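Dephospho-CoA kinase (Campylobacter jejuni subsp. jejuni serotype O:2, PDB 4ZO4) probably phosphorylates the 3'-hydroxyl group of dephospho-CoA at the expense of ATP, completing the biosynthesis of coenzyme A. Local coordinates at residues S32-A35 with D36-A39; S124-Y127 with E128-G131; H40-L43 with D44-L48; I87-N90 with F91-K95. All coordinates share one frame; numbering follows the deposited sequence.

Interaction 1 of 4, residues S32-A35 with D36-A39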
ATOM      1  N   SER A  32      -6.868 -25.952 -21.991  1.00 92.99           N
ATOM      2  CA  SER A  32      -6.651 -24.963 -20.926  1.00 88.08           C
ATOM      3  C   SER A  32      -5.256 -25.053 -20.341  1.00 85.24           C
ATOM      4  O   SER A  32      -4.685 -26.139 -20.241  1.00 85.16           O
ATOM      5  CB  SER A  32      -7.621 -25.180 -19.782  1.00 84.93           C
ATOM      6  OG  SER A  32      -7.285 -26.378 -19.096  1.00 84.80           O
ATOM      7  N   ILE A  33      -4.715 -23.913 -19.933  1.00 86.00           N
ATOM      8  CA  ILE A  33      -3.507 -23.893 -19.068  1.00 85.91           C
ATOM      9  C   ILE A  33      -3.875 -23.290 -17.724  1.00 73.49           C
ATOM     10  O   ILE A  33      -4.788 -22.470 -17.627  1.00 78.26           O
ATOM     11  CB  ILE A  33      -2.323 -23.134 -19.706  1.00 86.42           C
ATOM     12  CG1 ILE A  33      -2.645 -21.651 -19.890  1.00 85.18           C
ATOM     13  CG2 ILE A  33      -1.976 -23.758 -21.050  1.00 90.95           C
ATOM     14  CD1 ILE A  33      -1.667 -20.927 -20.787  1.00 89.22           C
ATOM     15  N   SER A  34      -3.214 -23.727 -16.672  1.00 70.93           N
ATOM     16  CA  SER A  34      -3.493 -23.156 -15.336  1.00 70.57           C
ATOM     17  C   SER A  34      -2.440 -22.125 -14.930  1.00 68.05           C
ATOM     18  O   SER A  34      -1.238 -22.404 -14.987  1.00 69.41           O
ATOM     19  CB  SER A  34      -3.577 -24.249 -14.286  1.00 69.80           C
ATOM     20  OG  SER A  34      -3.701 -23.690 -12.989  1.00 76.20           O
ATOM     21  N   ALA A  35      -2.896 -20.941 -14.513  1.00 68.98           N
ATOM     22  CA  ALA A  35      -1.982 -19.862 -14.087  1.00 70.37           C
ATOM     23  C   ALA A  35      -1.288 -20.250 -12.799  1.00 68.90           C
ATOM     24  O   ALA A  35      -0.072 -20.137 -12.720  1.00 71.85           O
ATOM     25  CB  ALA A  35      -2.706 -18.536 -13.927  1.00 73.58           C
ATOM     26  N   ASP A  36      -2.031 -20.769 -11.825  1.00 71.62           N
ATOM     27  CA  ASP A  36      -1.414 -21.204 -10.555  1.00 72.58           C
ATOM     28  C   ASP A  36      -0.466 -22.368 -10.697  1.00 77.90           C
ATOM     29  O   ASP A  36       0.482 -22.473  -9.927  1.00 96.98           O
ATOM     30  CB  ASP A  36      -2.456 -21.570  -9.508  1.00 71.75           C
ATOM     31  CG  ASP A  36      -3.109 -20.363  -8.918  1.00 80.44           C
ATOM     32  OD1 ASP A  36      -2.760 -19.237  -9.356  1.00 85.30           O
ATOM     33  OD2 ASP A  36      -3.960 -20.525  -8.011  1.00 87.73           O
ATOM     34  N   LYS A  37      -0.697 -23.253 -11.654  1.00 78.57           N
ATOM     35  CA  LYS A  37       0.211 -24.379 -11.810  1.00 82.85           C
ATOM     36  C   LYS A  37       1.526 -23.811 -12.339  1.00 76.13           C
ATOM     37  O   LYS A  37       2.579 -23.991 -11.729  1.00 71.46           O
ATOM     38  CB  LYS A  37      -0.391 -25.454 -12.726  1.00 94.68           C
ATOM     39  CG  LYS A  37      -1.616 -26.152 -12.131  1.00101.54           C
ATOM     40  CD  LYS A  37      -1.229 -27.322 -11.216  1.00110.38           C
ATOM     41  CE  LYS A  37      -2.440 -28.136 -10.737  1.00115.05           C
ATOM     42  NZ  LYS A  37      -2.831 -27.814  -9.326  1.00113.07           N
ATOM     43  N   ILE A  38       1.451 -23.059 -13.433  1.00 74.49           N
ATOM     44  CA  ILE A  38       2.628 -22.344 -13.933  1.00 75.71           C
ATOM     45  C   ILE A  38       3.358 -21.587 -12.798  1.00 74.12           C
ATOM     46  O   ILE A  38       4.587 -21.655 -12.678  1.00 70.99           O
ATOM     47  CB  ILE A  38       2.261 -21.360 -15.042  1.00 70.17           C
ATOM     48  CG1 ILE A  38       1.822 -22.110 -16.290  1.00 76.50           C
ATOM     49  CG2 ILE A  38       3.458 -20.527 -15.422  1.00 70.23           C
ATOM     50  CD1 ILE A  38       1.021 -21.275 -17.279  1.00 77.90           C
ATOM     51  N   ALA A  39       2.594 -20.887 -11.967  1.00 70.41           N
ATOM     52  CA  ALA A  39       3.169 -20.153 -10.843  1.00 76.55           C
ATOM     53  C   ALA A  39       3.918 -21.052  -9.859  1.00 78.16           C
ATOM     54  O   ALA A  39       5.020 -20.723  -9.414  1.00 83.12           O
ATOM     55  CB  ALA A  39       2.094 -19.356 -10.125  1.00 73.80           C
TER
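A35 O accepts the amide of A39, at 2.9 Å from A39 N. A second rung of the opening turn runs from I38 N to S34 O at 3.2 Å. S34 ends strand 31-34 and is the N-cap of helix 35-45. Its hydroxyl reaches forward to K37 N, a weak capping bond of 3.3 Å, because chi1, at 174°, swings OG away from the serine's own amide and beside the carbonyl carbon. Serine suits the place because its short side chain offers an acceptor to an amide that has no earlier turn to bond to. Beside the cap, K37 lays CB and CG against the serine, CG being 3.5 Å from S34 CB, before its chain bends and carries the ammonium away. On another side of the turn the ends of two branched chains meet, I33 CD1 and I38 CD1 at 4.4 Å, and both isoleucines also pack on Q103 of helix 82-109. A35 is small enough to sit on I118 and F122. D36 lies on the first turn, its side chain about 5 Å from that of K18, a residue of the predicted ATP-binding loop. The chemistry is a division of labour: serine meets an early amide, apolar groups pack the strand-to-helix junction on helix 82-109 and on the loop at I118 and F122, and an acidic side chain, a residue type favoured near a helix N terminus, lies close to the probable nucleotide site.

Interaction 2 of 4, residues S124-Y127 with E128-G131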
ATOM      1  N   SER A 124       0.974 -11.113 -12.016  1.00 98.19           N
ATOM      2  CA  SER A 124       2.207 -10.926 -12.802  1.00107.58           C
ATOM      3  C   SER A 124       2.137 -10.106 -14.107  1.00109.83           C
ATOM      4  O   SER A 124       3.073 -10.125 -14.904  1.00107.41           O
ATOM      5  CB  SER A 124       2.858 -12.278 -13.042  1.00105.93           C
ATOM      6  OG  SER A 124       3.258 -12.813 -11.789  1.00118.17           O
ATOM      7  N   GLY A 125       1.056  -9.356 -14.299  1.00111.15           N
ATOM      8  CA  GLY A 125       0.936  -8.436 -15.419  1.00105.57           C
ATOM      9  C   GLY A 125      -0.518  -8.083 -15.639  1.00109.40           C
ATOM     10  O   GLY A 125      -1.403  -8.594 -14.934  1.00107.09           O
ATOM     11  N   ALA A 126      -0.757  -7.199 -16.607  1.00115.36           N
ATOM     12  CA  ALA A 126      -2.111  -6.818 -17.015  1.00115.11           C
ATOM     13  C   ALA A 126      -2.515  -7.656 -18.226  1.00113.15           C
ATOM     14  O   ALA A 126      -2.184  -7.324 -19.368  1.00118.73           O
ATOM     15  CB  ALA A 126      -2.174  -5.334 -17.337  1.00113.35           C
ATOM     16  N   TYR A 127      -3.239  -8.742 -17.961  1.00107.60           N
ATOM     17  CA  TYR A 127      -3.557  -9.748 -18.981  1.00102.03           C
ATOM     18  C   TYR A 127      -4.797  -9.434 -19.827  1.00100.84           C
ATOM     19  O   TYR A 127      -5.155 -10.214 -20.707  1.00104.16           O
ATOM     20  CB  TYR A 127      -3.725 -11.118 -18.308  1.00 97.18           C
ATOM     21  CG  TYR A 127      -2.461 -11.628 -17.615  1.00 92.80           C
ATOM     22  CD1 TYR A 127      -1.473 -12.311 -18.331  1.00 86.61           C
ATOM     23  CD2 TYR A 127      -2.259 -11.433 -16.238  1.00 93.99           C
ATOM     24  CE1 TYR A 127      -0.329 -12.785 -17.702  1.00 86.44           C
ATOM     25  CE2 TYR A 127      -1.106 -11.893 -15.598  1.00 87.30           C
ATOM     26  CZ  TYR A 127      -0.151 -12.572 -16.335  1.00 87.59           C
ATOM     27  OH  TYR A 127       0.982 -13.034 -15.721  1.00 84.39           O
ATOM     28  N   GLU A 128      -5.433  -8.288 -19.592  1.00100.80           N
ATOM     29  CA  GLU A 128      -6.681  -7.942 -20.298  1.00104.00           C
ATOM     30  C   GLU A 128      -6.445  -7.663 -21.789  1.00103.29           C
ATOM     31  O   GLU A 128      -7.354  -7.804 -22.613  1.00111.67           O
ATOM     32  CB  GLU A 128      -7.374  -6.717 -19.675  1.00104.01           C
ATOM     33  CG  GLU A 128      -7.277  -6.573 -18.156  1.00109.18           C
ATOM     34  CD  GLU A 128      -6.285  -5.505 -17.714  1.00108.98           C
ATOM     35  OE1 GLU A 128      -6.348  -4.369 -18.239  1.00109.30           O
ATOM     36  OE2 GLU A 128      -5.452  -5.798 -16.827  1.00117.38           O
ATOM     37  N   ASN A 129      -5.219  -7.277 -22.115  1.00 98.31           N
ATOM     38  CA  ASN A 129      -4.865  -6.801 -23.440  1.00100.66           C
ATOM     39  C   ASN A 129      -4.438  -7.942 -24.345  1.00103.88           C
ATOM     40  O   ASN A 129      -4.282  -7.749 -25.556  1.00103.24           O
ATOM     41  CB  ASN A 129      -3.713  -5.803 -23.335  1.00101.15           C
ATOM     42  CG  ASN A 129      -3.841  -4.906 -22.129  1.00103.91           C
ATOM     43  OD1 ASN A 129      -3.092  -5.052 -21.158  1.00112.80           O
ATOM     44  ND2 ASN A 129      -4.819  -3.998 -22.158  1.00 98.23           N
ATOM     45  N   LEU A 130      -4.236  -9.120 -23.754  1.00 98.84           N
ATOM     46  CA  LEU A 130      -3.764 -10.286 -24.490  1.00 96.00           C
ATOM     47  C   LEU A 130      -4.913 -11.006 -25.190  1.00 94.14           C
ATOM     48  O   LEU A 130      -4.719 -11.555 -26.268  1.00 99.24           O
ATOM     49  CB  LEU A 130      -3.028 -11.259 -23.558  1.00 93.75           C
ATOM     50  CG  LEU A 130      -1.955 -10.637 -22.669  1.00101.50           C
ATOM     51  CD1 LEU A 130      -1.131 -11.692 -21.941  1.00101.31           C
ATOM     52  CD2 LEU A 130      -1.059  -9.723 -23.490  1.00106.14           C
ATOM     53  N   GLY A 131      -6.097 -11.003 -24.582  1.00 90.86           N
ATOM     54  CA  GLY A 131      -7.246 -11.709 -25.123  1.00 89.61           C
ATOM     55  C   GLY A 131      -8.552 -11.252 -24.508  1.00 89.35           C
ATOM     56  O   GLY A 131      -8.702 -10.084 -24.138  1.00 96.43           O
TER
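A126 meets the residues that follow through its methyl and its backbone. The chain of E128 is bent at chi2 (104°), which folds the carboxylate back along the alanine: E128 OE2 is the atom that meets A126 CB, a van der Waals contact that the small methyl allows and that involves no bond. Y127, next in sequence, carries most of the contact. Its carbonyl oxygen receives the amide of L130 in a weak hydrogen bond, 3.4 Å from L130 N to Y127 O, fairly straight at the hydrogen (158°). With E128 and N129 at the two corners, in backbone conformations close to the textbook values, this is a type I beta turn; asparagine is a common choice for the second corner. The turn also sets the side chains of Y127 and L130 side by side, pointing the same way. Their touch comes at the edge of the phenol ring, near its plane, where L130 CD1 is 3.7 Å from Y127 CD1, so the methyl does not compete for the ring faces. R97 of helix 82-109 makes a cation-pi contact with this tyrosine and also packs on L130, while F9 of the first strand touches both. Backbone bonds join L130 to residues A3 and M4 near the N terminus. Chemically, a turn closed by one weak bond is likely to owe much of its stability to the buried Y127 ring and the L130 side chain packed at its edge, whereas the polar residues E128 and N129 suit the more exposed corners.

Interaction 3 of 4, residues H40-L43 with D44-L48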
ATOM      1  N   HIS A  40       3.322 -22.190  -9.542  1.00 78.38           N
ATOM      2  CA  HIS A  40       3.880 -23.091  -8.558  1.00 80.32           C
ATOM      3  C   HIS A  40       5.184 -23.682  -9.108  1.00 79.22           C
ATOM      4  O   HIS A  40       6.168 -23.864  -8.358  1.00 75.83           O
ATOM      5  CB  HIS A  40       2.830 -24.154  -8.180  1.00 87.55           C
ATOM      6  CG  HIS A  40       3.336 -25.225  -7.260  1.00102.63           C
ATOM      7  ND1 HIS A  40       2.721 -26.454  -7.144  1.00108.47           N
ATOM      8  CD2 HIS A  40       4.411 -25.267  -6.434  1.00112.24           C
ATOM      9  CE1 HIS A  40       3.385 -27.198  -6.277  1.00108.98           C
ATOM     10  NE2 HIS A  40       4.417 -26.503  -5.836  1.00111.00           N
ATOM     11  N   LYS A  41       5.213 -23.911 -10.419  1.00 76.25           N
ATOM     12  CA  LYS A  41       6.382 -24.507 -11.082  1.00 77.91           C
ATOM     13  C   LYS A  41       7.570 -23.518 -11.178  1.00 77.43           C
ATOM     14  O   LYS A  41       8.722 -23.938 -11.331  1.00 85.11           O
ATOM     15  CB  LYS A  41       5.991 -25.042 -12.479  1.00 84.27           C
ATOM     16  CG  LYS A  41       6.565 -26.429 -12.824  1.00 97.02           C
ATOM     17  CD  LYS A  41       7.838 -26.357 -13.672  1.00100.07           C
ATOM     18  CE  LYS A  41       8.622 -27.664 -13.699  1.00102.35           C
ATOM     19  NZ  LYS A  41       9.571 -27.731 -12.548  1.00107.67           N
ATOM     20  N   ILE A  42       7.303 -22.212 -11.089  1.00 72.49           N
ATOM     21  CA  ILE A  42       8.377 -21.220 -11.113  1.00 68.43           C
ATOM     22  C   ILE A  42       9.225 -21.338  -9.842  1.00 69.17           C
ATOM     23  O   ILE A  42      10.471 -21.325  -9.917  1.00 69.10           O
ATOM     24  CB  ILE A  42       7.829 -19.785 -11.252  1.00 67.73           C
ATOM     25  CG1 ILE A  42       7.371 -19.498 -12.688  1.00 66.84           C
ATOM     26  CG2 ILE A  42       8.864 -18.756 -10.843  1.00 67.77           C
ATOM     27  CD1 ILE A  42       8.288 -19.994 -13.766  1.00 67.89           C
ATOM     28  N   LEU A  43       8.554 -21.488  -8.697  1.00 65.66           N
ATOM     29  CA  LEU A  43       9.250 -21.697  -7.426  1.00 69.74           C
ATOM     30  C   LEU A  43      10.183 -22.905  -7.447  1.00 77.27           C
ATOM     31  O   LEU A  43      11.283 -22.824  -6.908  1.00 84.57           O
ATOM     32  CB  LEU A  43       8.263 -21.851  -6.283  1.00 67.68           C
ATOM     33  CG  LEU A  43       7.342 -20.646  -6.126  1.00 68.56           C
ATOM     34  CD1 LEU A  43       6.491 -20.832  -4.877  1.00 69.34           C
ATOM     35  CD2 LEU A  43       8.098 -19.308  -6.085  1.00 69.06           C
ATOM     36  N   ASP A  44       9.754 -24.005  -8.076  1.00 77.80           N
ATOM     37  CA  ASP A  44      10.578 -25.214  -8.166  1.00 77.35           C
ATOM     38  C   ASP A  44      11.684 -25.103  -9.200  1.00 77.32           C
ATOM     39  O   ASP A  44      12.758 -25.650  -8.998  1.00 82.27           O
ATOM     40  CB  ASP A  44       9.723 -26.447  -8.495  1.00 82.79           C
ATOM     41  CG  ASP A  44       8.862 -26.928  -7.318  1.00 85.34           C
ATOM     42  OD1 ASP A  44       9.408 -27.205  -6.223  1.00 95.60           O
ATOM     43  OD2 ASP A  44       7.638 -27.069  -7.503  1.00 84.34           O
ATOM     44  N   GLU A  45      11.445 -24.442 -10.331  1.00 81.47           N
ATOM     45  CA  GLU A  45      12.525 -24.294 -11.334  1.00 83.20           C
ATOM     46  C   GLU A  45      13.628 -23.411 -10.796  1.00 82.34           C
ATOM     47  O   GLU A  45      14.747 -23.522 -11.229  1.00 81.00           O
ATOM     48  CB  GLU A  45      12.034 -23.661 -12.634  1.00 89.72           C
ATOM     49  CG  GLU A  45      11.195 -24.560 -13.533  1.00 98.33           C
ATOM     50  CD  GLU A  45      10.561 -23.788 -14.687  1.00105.27           C
ATOM     51  OE1 GLU A  45      11.311 -23.076 -15.409  1.00105.39           O
ATOM     52  OE2 GLU A  45       9.316 -23.891 -14.864  1.00104.70           O
ATOM     53  N   ASN A  46      13.283 -22.496  -9.885  1.00 85.51           N
ATOM     54  CA  ASN A  46      14.237 -21.544  -9.298  1.00 82.92           C
ATOM     55  C   ASN A  46      14.390 -21.805  -7.828  1.00 85.33           C
ATOM     56  O   ASN A  46      14.280 -20.897  -7.012  1.00 89.82           O
ATOM     57  CB  ASN A  46      13.750 -20.118  -9.508  1.00 78.13           C
ATOM     58  CG  ASN A  46      13.716 -19.759 -10.958  1.00 80.17           C
ATOM     59  OD1 ASN A  46      14.755 -19.514 -11.543  1.00 84.30           O
ATOM     60  ND2 ASN A  46      12.531 -19.802 -11.571  1.00 75.99           N
ATOM     61  N   ALA A  47      14.641 -23.063  -7.495  1.00 81.51           N
ATOM     62  CA  ALA A  47      14.682 -23.483  -6.117  1.00 84.59           C
ATOM     63  C   ALA A  47      16.028 -23.110  -5.503  1.00 81.64           C
ATOM     64  O   ALA A  47      16.062 -22.592  -4.396  1.00 85.97           O
ATOM     65  CB  ALA A  47      14.402 -24.977  -5.999  1.00 85.82           C
ATOM     66  N   LEU A  48      17.127 -23.346  -6.211  1.00 77.42           N
ATOM     67  CA  LEU A  48      18.428 -22.954  -5.656  1.00 79.82           C
ATOM     68  C   LEU A  48      18.567 -21.438  -5.496  1.00 80.81           C
ATOM     69  O   LEU A  48      19.042 -20.973  -4.455  1.00 85.75           O
ATOM     70  CB  LEU A  48      19.606 -23.504  -6.472  1.00 73.52           C
ATOM     71  CG  LEU A  48      19.867 -25.003  -6.298  1.00 74.87           C
ATOM     72  CD1 LEU A  48      21.109 -25.432  -7.073  1.00 73.78           C
ATOM     73  CD2 LEU A  48      19.989 -25.381  -4.828  1.00 75.45           C
TER
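A first torsion of -65° turns N46 CG beside its own backbone N, and this brings the amide back over the end of helix 35-45 to I42. I42 O is then gripped twice by one residue: N46 ND2 and N46 N are each 3.0 Å from I42 O and approach from opposite faces of its carbonyl plane. The side chain adds a second donor to the last regular acceptor of the helix, since N46 is the first residue to leave the helical conformation. Asparagine fits here because its short amide can bond back to the preceding turn while its backbone departs. Alongside, I42 CG2 lies 3.9 Å from N46 ND2. One residue earlier, E45 N continues the regular ladder to K41 O at 2.9 Å. The K41 and E45 side chains cross at about a right angle, K41 CD lying against E45 OE2; K41 NZ stays 4.5 Å from E45 OE2, beyond a salt bridge, and that oxygen also has a long, weak ion pair with K99 of helix 82-109. H40 and D44 are also one turn apart, with ring and carboxylate planes 50° apart and H40 NE2 3.7 Å from D44 OD2. Among its neighbours, the segment packs I42 and N46 on helix 82-109, while L43 faces R71 and L74 of helix 71-80 and F79 of a neighbouring subunit. Beyond N46 the chain enters helix 47-54.

Interaction 4 of 4, residues I87-N90 with F91-K95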
ATOM      1  N   ILE A  87      10.576  -8.896  -2.427  1.00 59.98           N
ATOM      2  CA  ILE A  87      11.574  -9.551  -3.252  1.00 61.89           C
ATOM      3  C   ILE A  87      10.920 -10.698  -4.016  1.00 67.95           C
ATOM      4  O   ILE A  87      11.136 -10.847  -5.231  1.00 72.80           O
ATOM      5  CB  ILE A  87      12.789  -9.990  -2.427  1.00 64.07           C
ATOM      6  CG1 ILE A  87      13.579  -8.766  -1.955  1.00 65.32           C
ATOM      7  CG2 ILE A  87      13.764 -10.783  -3.263  1.00 69.39           C
ATOM      8  CD1 ILE A  87      14.656  -9.113  -0.954  1.00 66.83           C
ATOM      9  N   LEU A  88      10.087 -11.485  -3.332  1.00 67.12           N
ATOM     10  CA  LEU A  88       9.435 -12.594  -3.984  1.00 66.31           C
ATOM     11  C   LEU A  88       8.560 -12.120  -5.166  1.00 69.21           C
ATOM     12  O   LEU A  88       8.671 -12.627  -6.298  1.00 68.80           O
ATOM     13  CB  LEU A  88       8.595 -13.380  -3.004  1.00 63.85           C
ATOM     14  CG  LEU A  88       8.240 -14.748  -3.607  1.00 64.12           C
ATOM     15  CD1 LEU A  88       9.492 -15.579  -3.862  1.00 59.44           C
ATOM     16  CD2 LEU A  88       7.271 -15.477  -2.682  1.00 66.35           C
ATOM     17  N   GLU A  89       7.720 -11.127  -4.908  1.00 63.06           N
ATOM     18  CA  GLU A  89       6.909 -10.548  -5.966  1.00 62.61           C
ATOM     19  C   GLU A  89       7.774 -10.163  -7.163  1.00 62.60           C
ATOM     20  O   GLU A  89       7.470 -10.562  -8.271  1.00 67.93           O
ATOM     21  CB  GLU A  89       6.128  -9.332  -5.472  1.00 63.14           C
ATOM     22  CG  GLU A  89       4.999  -9.662  -4.492  1.00 65.92           C
ATOM     23  CD  GLU A  89       4.538  -8.454  -3.653  1.00 70.76           C
ATOM     24  OE1 GLU A  89       5.110  -7.331  -3.801  1.00 75.71           O
ATOM     25  OE2 GLU A  89       3.613  -8.619  -2.812  1.00 62.14           O
ATOM     26  N   ASN A  90       8.864  -9.433  -6.954  1.00 59.23           N
ATOM     27  CA  ASN A  90       9.666  -8.964  -8.071  1.00 60.40           C
ATOM     28  C   ASN A  90      10.462 -10.098  -8.673  1.00 61.42           C
ATOM     29  O   ASN A  90      10.768 -10.129  -9.869  1.00 66.13           O
ATOM     30  CB  ASN A  90      10.585  -7.840  -7.635  1.00 68.52           C
ATOM     31  CG  ASN A  90      11.546  -7.433  -8.723  1.00 70.58           C
ATOM     32  OD1 ASN A  90      11.175  -6.731  -9.651  1.00 77.27           O
ATOM     33  ND2 ASN A  90      12.785  -7.879  -8.615  1.00 73.26           N
ATOM     34  N   PHE A  91      10.779 -11.076  -7.856  1.00 62.58           N
ATOM     35  CA  PHE A  91      11.423 -12.271  -8.393  1.00 61.69           C
ATOM     36  C   PHE A  91      10.555 -13.051  -9.359  1.00 60.46           C
ATOM     37  O   PHE A  91      11.062 -13.514 -10.366  1.00 61.65           O
ATOM     38  CB  PHE A  91      11.825 -13.197  -7.266  1.00 58.06           C
ATOM     39  CG  PHE A  91      12.758 -14.278  -7.689  1.00 57.36           C
ATOM     40  CD1 PHE A  91      14.092 -14.009  -7.943  1.00 64.16           C
ATOM     41  CD2 PHE A  91      12.314 -15.574  -7.793  1.00 58.70           C
ATOM     42  CE1 PHE A  91      14.965 -15.036  -8.315  1.00 66.28           C
ATOM     43  CE2 PHE A  91      13.156 -16.600  -8.167  1.00 58.19           C
ATOM     44  CZ  PHE A  91      14.487 -16.338  -8.411  1.00 64.51           C
ATOM     45  N   THR A  92       9.268 -13.224  -9.025  1.00 58.71           N
ATOM     46  CA  THR A  92       8.405 -14.200  -9.693  1.00 58.39           C
ATOM     47  C   THR A  92       7.622 -13.600 -10.850  1.00 61.35           C
ATOM     48  O   THR A  92       7.460 -14.213 -11.880  1.00 66.11           O
ATOM     49  CB  THR A  92       7.369 -14.781  -8.716  1.00 57.91           C
ATOM     50  OG1 THR A  92       6.696 -13.720  -8.037  1.00 59.72           O
ATOM     51  CG2 THR A  92       8.024 -15.652  -7.691  1.00 60.51           C
ATOM     52  N   HIS A  93       7.121 -12.387 -10.656  1.00 64.97           N
ATOM     53  CA  HIS A  93       6.274 -11.731 -11.634  1.00 64.76           C
ATOM     54  C   HIS A  93       6.766 -11.833 -13.080  1.00 67.99           C
ATOM     55  O   HIS A  93       6.010 -12.276 -13.943  1.00 71.01           O
ATOM     56  CB  HIS A  93       6.017 -10.265 -11.275  1.00 63.79           C
ATOM     57  CG  HIS A  93       5.122 -10.062 -10.090  1.00 65.45           C
ATOM     58  ND1 HIS A  93       4.908  -8.818  -9.523  1.00 64.25           N
ATOM     59  CD2 HIS A  93       4.387 -10.935  -9.361  1.00 70.50           C
ATOM     60  CE1 HIS A  93       4.055  -8.936  -8.519  1.00 64.40           C
ATOM     61  NE2 HIS A  93       3.739 -10.211  -8.385  1.00 64.88           N
ATOM     62  N   PRO A  94       8.004 -11.394 -13.373  1.00 69.44           N
ATOM     63  CA  PRO A  94       8.404 -11.513 -14.793  1.00 69.09           C
ATOM     64  C   PRO A  94       8.549 -12.978 -15.289  1.00 71.28           C
ATOM     65  O   PRO A  94       8.319 -13.268 -16.476  1.00 85.05           O
ATOM     66  CB  PRO A  94       9.730 -10.779 -14.842  1.00 71.64           C
ATOM     67  CG  PRO A  94      10.237 -10.767 -13.412  1.00 70.20           C
ATOM     68  CD  PRO A  94       9.022 -10.707 -12.557  1.00 68.08           C
ATOM     69  N   LYS A  95       8.883 -13.892 -14.389  1.00 68.46           N
ATOM     70  CA  LYS A  95       9.009 -15.316 -14.723  1.00 68.02           C
ATOM     71  C   LYS A  95       7.669 -15.960 -14.977  1.00 69.86           C
ATOM     72  O   LYS A  95       7.536 -16.822 -15.865  1.00 70.93           O
ATOM     73  CB  LYS A  95       9.704 -16.081 -13.596  1.00 64.47           C
ATOM     74  CG  LYS A  95      11.177 -15.811 -13.537  1.00 62.98           C
ATOM     75  CD  LYS A  95      11.770 -16.261 -12.215  1.00 66.72           C
ATOM     76  CE  LYS A  95      13.255 -15.914 -12.082  1.00 69.35           C
ATOM     77  NZ  LYS A  95      13.500 -14.532 -11.547  1.00 71.25           N
TER
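The H93 and E89 side chains lie side by side, pointing the same way, with imidazole and carboxylate planes only 9° apart. E89 O sits 3.0 Å above one face of the ring, offset toward its rim, and accepts H93 N. The polar ends have partners beyond the helix: H93 NE2 bonds E123, and E89 OE2 forms a salt bridge with K85 of a neighbouring subunit. L88 and T92 approach obliquely. T92 chi1 (51°) turns its hydroxyl back along the helix, giving OG1 a 2.8 Å bond to L88 O from above the carbonyl plane, while T92 N bonds the same oxygen. The hydroxyl thus doubles the bond to L88 O, and CG2 still meets L88 CD1. P94 has no N-H for N90 O and brings P94 CD to 3.3 Å from that oxygen instead. F91 O, without a bond from K95 N, receives K95 NZ at 2.9 Å, and the ammonium stands over the centre of the F91 ring. N90 ND2 reaches across to S154 of the neighbouring subunit. The arrangement is a proline kink, here in a long helix that packs on helices 47-54 and 71-80 and against a second subunit.

Overall arrangement
None of the four contacts closes a long loop: each is a local turn, and they follow in series without nesting or crossing. Interaction 1 leads from the edge strand 31-34 into helix 35-45, and interaction 3 continues directly, ending that helix and starting helix 47-54. Interaction 4 comes next, on helix 82-109; it packs against interaction 3, their centres 11 Å apart, through L43 on T92 and N46 on F91 and K95. Interaction 2, between strands 114-117 and 132-136, comes last and touches interaction 4 where S124 meets H93. Helix 82-109 therefore joins the helical region around interaction 3 to the parallel sheet of the P-loop kinase core.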